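Matching sites in DyP-type peroxidase from Thermobifida cellulosilytica, a protein that probably uses a heme cofactor and hydrogen peroxide to oxidise dyes and other aromatic compounds, as other DyP-type peroxidases do (PDB 4GS1 (chain A, 1.70 Å), residues R78-H83 and D166-A171), and in its relative Dye-decolorizing peroxidase Tfu_3078 from Thermobifida fusca (PDB 5FW4 (chain B, 1.80 Å), residues R109-L114 and E201-A206). Structure 2 is superposed on structure 1 by the backbone atoms of these residues (RMSD 0.39 Å); each is numbered along its deposited sequence.

Structure 1 (4GS1); sequences RTWAEH and DELVAA.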
loop_
_atom_site.group_PDB
_atom_site.type_symbol
_atom_site.label_atom_id
_atom_site.label_comp_id
_atom_site.label_asym_id
_atom_site.label_seq_id
_atom_site.Cartn_x
_atom_site.Cartn_y
_atom_site.Cartn_z
ATOM N N ARG A 78 -27.234 7.463 -0.530
ATOM C CA ARG A 78 -27.380 8.811 0.026
ATOM C C ARG A 78 -26.307 9.107 1.065
ATOM O O ARG A 78 -25.715 10.185 1.071
ATOM C CB ARG A 78 -28.766 9.028 0.651
ATOM C CG ARG A 78 -28.971 10.473 1.137
ATOM C CD ARG A 78 -30.071 10.619 2.193
ATOM N NE ARG A 78 -31.113 9.604 2.070
ATOM C CZ ARG A 78 -31.282 8.605 2.931
ATOM N NH1 ARG A 78 -30.488 8.492 3.989
ATOM N NH2 ARG A 78 -32.249 7.719 2.736
ATOM N N THR A 79 -26.060 8.146 1.947
ATOM C CA THR A 79 -25.068 8.326 2.997
ATOM C C THR A 79 -23.675 8.564 2.420
ATOM O O THR A 79 -22.981 9.499 2.830
ATOM C CB THR A 79 -25.062 7.126 3.961
ATOM O OG1 THR A 79 -26.344 7.035 4.597
ATOM C CG2 THR A 79 -23.985 7.289 5.018
ATOM N N TRP A 80 -23.264 7.732 1.466
ATOM C CA TRP A 80 -21.958 7.920 0.835
ATOM C C TRP A 80 -21.889 9.261 0.106
ATOM O O TRP A 80 -20.857 9.928 0.128
ATOM C CB TRP A 80 -21.647 6.786 -0.144
ATOM C CG TRP A 80 -21.301 5.460 0.499
ATOM C CD1 TRP A 80 -20.695 5.251 1.714
ATOM C CD2 TRP A 80 -21.534 4.166 -0.062
ATOM N NE1 TRP A 80 -20.543 3.895 1.935
ATOM C CE2 TRP A 80 -21.049 3.210 0.857
ATOM C CE3 TRP A 80 -22.097 3.718 -1.265
ATOM C CZ2 TRP A 80 -21.119 1.831 0.614
ATOM C CZ3 TRP A 80 -22.171 2.354 -1.502
ATOM C CH2 TRP A 80 -21.689 1.427 -0.562
ATOM N N ALA A 81 -22.982 9.664 -0.534
ATOM C CA ALA A 81 -22.988 10.942 -1.244
ATOM C C ALA A 81 -22.842 12.110 -0.269
ATOM O O ALA A 81 -22.129 13.076 -0.553
ATOM C CB ALA A 81 -24.247 11.096 -2.075
ATOM N N GLU A 82 -23.511 12.020 0.877
ATOM C CA GLU A 82 -23.389 13.055 1.906
ATOM C C GLU A 82 -21.964 13.170 2.435
ATOM O O GLU A 82 -21.434 14.274 2.599
ATOM C CB GLU A 82 -24.364 12.792 3.058
ATOM C CG GLU A 82 -25.817 12.996 2.672
ATOM C CD GLU A 82 -26.784 12.507 3.732
ATOM O OE1 GLU A 82 -26.349 11.785 4.656
ATOM O OE2 GLU A 82 -27.986 12.837 3.629
ATOM N N HIS A 83 -21.345 12.031 2.716
ATOM C CA HIS A 83 -19.970 12.039 3.202
ATOM C C HIS A 83 -18.991 12.484 2.118
ATOM O O HIS A 83 -18.017 13.178 2.411
ATOM C CB HIS A 83 -19.582 10.665 3.755
ATOM C CG HIS A 83 -20.205 10.358 5.083
ATOM N ND1 HIS A 83 -19.462 10.153 6.226
ATOM C CD2 HIS A 83 -21.504 10.243 5.452
ATOM C CE1 HIS A 83 -20.275 9.909 7.239
ATOM N NE2 HIS A 83 -21.520 9.959 6.798
ATOM N N ASP A 166 -12.078 4.486 5.901
ATOM C CA ASP A 166 -12.658 3.978 7.147
ATOM C C ASP A 166 -13.951 4.719 7.472
ATOM O O ASP A 166 -14.936 4.122 7.927
ATOM C CB ASP A 166 -11.644 4.067 8.299
ATOM C CG ASP A 166 -10.489 3.070 8.147
ATOM O OD1 ASP A 166 -10.673 2.052 7.453
ATOM O OD2 ASP A 166 -9.400 3.306 8.724
ATOM N N GLU A 167 -13.952 6.023 7.220
ATOM C CA GLU A 167 -15.153 6.826 7.426
ATOM C C GLU A 167 -16.320 6.363 6.543
ATOM O O GLU A 167 -17.438 6.167 7.031
ATOM C CB GLU A 167 -14.848 8.312 7.192
ATOM C CG GLU A 167 -16.074 9.211 7.241
ATOM C CD GLU A 167 -15.736 10.680 7.031
ATOM O OE1 GLU A 167 -14.626 11.114 7.419
ATOM O OE2 GLU A 167 -16.585 11.401 6.471
ATOM N N LEU A 168 -16.064 6.176 5.249
ATOM C CA LEU A 168 -17.130 5.792 4.322
ATOM C C LEU A 168 -17.689 4.396 4.596
ATOM O O LEU A 168 -18.908 4.185 4.544
ATOM C CB LEU A 168 -16.644 5.903 2.866
ATOM C CG LEU A 168 -16.472 7.332 2.347
ATOM C CD1 LEU A 168 -15.499 7.366 1.161
ATOM C CD2 LEU A 168 -17.812 7.916 1.928
ATOM N N VAL A 169 -16.809 3.444 4.899
ATOM C CA VAL A 169 -17.252 2.072 5.140
ATOM C C VAL A 169 -18.062 1.985 6.431
ATOM O O VAL A 169 -19.109 1.340 6.479
ATOM C CB VAL A 169 -16.056 1.107 5.194
ATOM C CG1 VAL A 169 -16.510 -0.286 5.622
ATOM C CG2 VAL A 169 -15.388 1.046 3.829
ATOM N N ALA A 170 -17.593 2.667 7.468
ATOM C CA ALA A 170 -18.277 2.625 8.756
ATOM C C ALA A 170 -19.623 3.341 8.685
ATOM O O ALA A 170 -20.547 3.002 9.433
ATOM C CB ALA A 170 -17.407 3.233 9.834
ATOM N N ALA A 171 -19.738 4.317 7.784
ATOM C CA ALA A 171 -20.950 5.132 7.699
ATOM C C ALA A 171 -22.183 4.332 7.288
ATOM O O ALA A 171 -23.300 4.663 7.693
ATOM C CB ALA A 171 -20.743 6.318 6.760
#
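Trp80 and Leu168 form the tightly packed part, where segments 78-83 and 166-171, from helices 66-90 and 158-172, run roughly antiparallel (152°) over the antiparallel sheet of the ferredoxin-like N-terminal half. Both side chains rest on Leu151 of that sheet. The buried indole N-H finds a main-chain acceptor: NE1 of Trp80 bonds to O of Leu168 at 3.1 Å, with the oxygen in the ring plane. Leu168 CD2 packs 3.7 Å from CB of His83. On the looser, partly exposed side, His83 ND1 donates to the anti lone pair of Glu167 OE2 (3.1 Å). An extended glutamate chain, CG anti to the backbone N (chi1 174°), reaches it, and Arg86 salt-bridges the same oxygen. Small Ala171 places its CB over an imidazole face, 3.7 Å from His83 CE1, and touches Thr79, whose OG1 bonds to the carbonyl of Thr75.

How the two compare
At the first differing position, Thr79(A) and Ser110(B) have coincident CB atoms, and their hydroxyl oxygens OG1 and OG lie only 0.9 Å apart. The extra methyl, CG2 of Thr79(A), has no counterpart in the serine. The touch from Thr79(A) CG2 to His83(A) CD2 at 3.9 Å is found in structure 1 alone, both partners being exchanged. At Ala81(A) against Thr112(B), the threonine adds a hydroxyl and a methyl to a position that does not touch the other helix.

Across the contact, the polar exchange is His83(A) against Leu114(B). From coincident CB atoms the two side chains leave in different directions, chi1 -74° against -177°, so no ring atom is matched by a leucine carbon. The hydrogen bond from His83(A) ND1 to Glu167(A) OE2 has no equivalent, because leucine offers no polar atom. Asp166(A) against Glu201(B), clear of the contact, keeps an acid on a longer chain.

Glu167(A) and Glu202(B) are the same residue turned: chi1 is 174° against -59°, and the CD atoms stand 3.6 Å apart after superposition. The turn probably answers the leucine, since Glu167(A) OE2 would lie only 1.8 Å apart from the place of Leu114(B) CD1.

Trp80(A) and Leu168(A) keep their places as Trp111(B) and Leu203(B), with the indole-to-carbonyl bond present in both, and the comparable CA atoms coincide within the error.

Structure 2 (5FW4); sequences RSWTEL and EELVAA.
Trp111 and Leu203 form the tightly packed part, both resting on Leu186 of the sheet beneath. The buried indole N-H finds a main-chain acceptor: NE1 of Trp111 bonds to O of Leu203 at 2.6 Å, with the oxygen in the ring plane. Leu203 CD2 packs 3.7 Å from CD2 of Leu114, an aliphatic side chain that adds to the apolar packing. Leu114 gets there with CG anti to the backbone N (chi1 -177°), which carries its branch across to the other helix. On the looser, partly exposed side, Leu114 CD2 meets CB of Glu202 at 3.8 Å. The glutamate chain is bent at chi2, and its carboxylate salt-bridges Arg290 of the second subunit. Small Ala206 places its CB 4.2 Å from Leu114 CD2 and touches Ser110, whose OG bonds to the carbonyl of Ala106.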
loop_
_atom_site.group_PDB
_atom_site.type_symbol
_atom_site.label_atom_id
_atom_site.label_comp_id
_atom_site.label_asym_id
_atom_site.label_seq_id
_atom_site.Cartn_x
_atom_site.Cartn_y
_atom_site.Cartn_z
ATOM N N ARG B 109 -27.245 7.340 0.070
ATOM C CA ARG B 109 -27.346 8.641 0.699
ATOM C C ARG B 109 -26.156 8.933 1.616
ATOM O O ARG B 109 -25.576 10.017 1.560
ATOM C CB ARG B 109 -28.659 8.776 1.495
ATOM C CG ARG B 109 -28.928 10.222 1.877
ATOM C CD ARG B 109 -30.216 10.362 2.668
ATOM N NE ARG B 109 -31.417 10.297 1.838
ATOM C CZ ARG B 109 -31.962 11.326 1.177
ATOM N NH1 ARG B 109 -31.402 12.531 1.173
ATOM N NH2 ARG B 109 -33.077 11.139 0.485
ATOM N N SER B 110 -25.785 7.999 2.478
ATOM C CA SER B 110 -24.721 8.276 3.448
ATOM C C SER B 110 -23.429 8.556 2.694
ATOM O O SER B 110 -22.648 9.485 2.997
ATOM C CB SER B 110 -24.481 7.064 4.345
ATOM O OG SER B 110 -25.649 6.645 4.991
ATOM N N TRP B 111 -23.194 7.727 1.695
ATOM C CA TRP B 111 -21.958 7.892 0.932
ATOM C C TRP B 111 -21.930 9.206 0.192
ATOM O O TRP B 111 -20.924 9.913 0.222
ATOM C CB TRP B 111 -21.727 6.702 -0.020
ATOM C CG TRP B 111 -21.291 5.422 0.652
ATOM C CD1 TRP B 111 -20.495 5.292 1.754
ATOM C CD2 TRP B 111 -21.555 4.096 0.197
ATOM N NE1 TRP B 111 -20.288 3.962 2.042
ATOM C CE2 TRP B 111 -20.943 3.208 1.104
ATOM C CE3 TRP B 111 -22.258 3.568 -0.898
ATOM C CZ2 TRP B 111 -21.030 1.840 0.964
ATOM C CZ3 TRP B 111 -22.369 2.207 -1.014
ATOM C CH2 TRP B 111 -21.742 1.356 -0.108
ATOM N N THR B 112 -23.016 9.547 -0.473
ATOM C CA THR B 112 -23.092 10.798 -1.207
ATOM C C THR B 112 -22.808 11.962 -0.287
ATOM O O THR B 112 -22.015 12.837 -0.606
ATOM C CB THR B 112 -24.461 10.996 -1.902
ATOM O OG1 THR B 112 -24.674 9.980 -2.900
ATOM C CG2 THR B 112 -24.526 12.383 -2.578
ATOM N N GLU B 113 -23.462 11.968 0.864
ATOM C CA GLU B 113 -23.337 13.070 1.784
ATOM C C GLU B 113 -21.944 13.145 2.377
ATOM O O GLU B 113 -21.404 14.236 2.547
ATOM C CB GLU B 113 -24.433 12.977 2.869
ATOM C CG GLU B 113 -25.820 13.138 2.281
ATOM C CD GLU B 113 -26.953 13.110 3.314
ATOM O OE1 GLU B 113 -26.708 13.046 4.546
ATOM O OE2 GLU B 113 -28.113 13.157 2.867
ATOM N N LEU B 114 -21.347 11.993 2.657
ATOM C CA LEU B 114 -19.996 11.970 3.179
ATOM C C LEU B 114 -18.965 12.306 2.089
ATOM O O LEU B 114 -18.038 13.054 2.360
ATOM C CB LEU B 114 -19.641 10.629 3.823
ATOM C CG LEU B 114 -18.243 10.606 4.443
ATOM C CD1 LEU B 114 -18.049 11.754 5.444
ATOM C CD2 LEU B 114 -17.979 9.265 5.132
ATOM N N GLU B 201 -12.025 4.446 6.183
ATOM C CA GLU B 201 -12.702 4.060 7.475
ATOM C C GLU B 201 -14.039 4.741 7.666
ATOM O O GLU B 201 -15.003 4.117 8.156
ATOM C CB GLU B 201 -11.824 4.401 8.658
ATOM C CG GLU B 201 -10.605 3.552 8.812
ATOM C CD GLU B 201 -10.897 2.067 8.990
ATOM O OE1 GLU B 201 -11.921 1.708 9.598
ATOM O OE2 GLU B 201 -10.102 1.256 8.501
ATOM N N GLU B 202 -14.101 6.023 7.346
ATOM C CA GLU B 202 -15.359 6.798 7.532
ATOM C C GLU B 202 -16.402 6.412 6.492
ATOM O O GLU B 202 -17.553 6.302 6.757
ATOM C CB GLU B 202 -15.100 8.297 7.430
ATOM C CG GLU B 202 -14.112 8.858 8.418
ATOM C CD GLU B 202 -14.596 8.756 9.852
ATOM O OE1 GLU B 202 -15.765 9.024 10.113
ATOM O OE2 GLU B 202 -13.786 8.356 10.707
ATOM N N LEU B 203 -15.968 6.136 5.252
ATOM C CA LEU B 203 -16.901 5.770 4.236
ATOM C C LEU B 203 -17.481 4.379 4.421
ATOM O O LEU B 203 -18.648 4.140 4.067
ATOM C CB LEU B 203 -16.213 5.872 2.851
ATOM C CG LEU B 203 -15.999 7.309 2.390
ATOM C CD1 LEU B 203 -14.860 7.301 1.361
ATOM C CD2 LEU B 203 -17.245 7.942 1.801
ATOM N N VAL B 204 -16.696 3.441 4.940
ATOM C CA VAL B 204 -17.177 2.097 5.132
ATOM C C VAL B 204 -18.123 2.109 6.333
ATOM O O VAL B 204 -19.169 1.524 6.320
ATOM C CB VAL B 204 -16.022 1.195 5.398
ATOM C CG1 VAL B 204 -16.468 -0.192 5.853
ATOM C CG2 VAL B 204 -15.234 1.054 4.067
ATOM N N ALA B 205 -17.711 2.824 7.340
ATOM C CA ALA B 205 -18.550 2.987 8.573
ATOM C C ALA B 205 -19.909 3.632 8.335
ATOM O O ALA B 205 -20.877 3.355 9.071
ATOM C CB ALA B 205 -17.772 3.815 9.575
ATOM N N ALA B 206 -19.974 4.556 7.374
ATOM C CA ALA B 206 -21.196 5.278 7.079
ATOM C C ALA B 206 -22.296 4.390 6.540
ATOM O O ALA B 206 -23.474 4.748 6.652
ATOM C CB ALA B 206 -20.948 6.441 6.136
#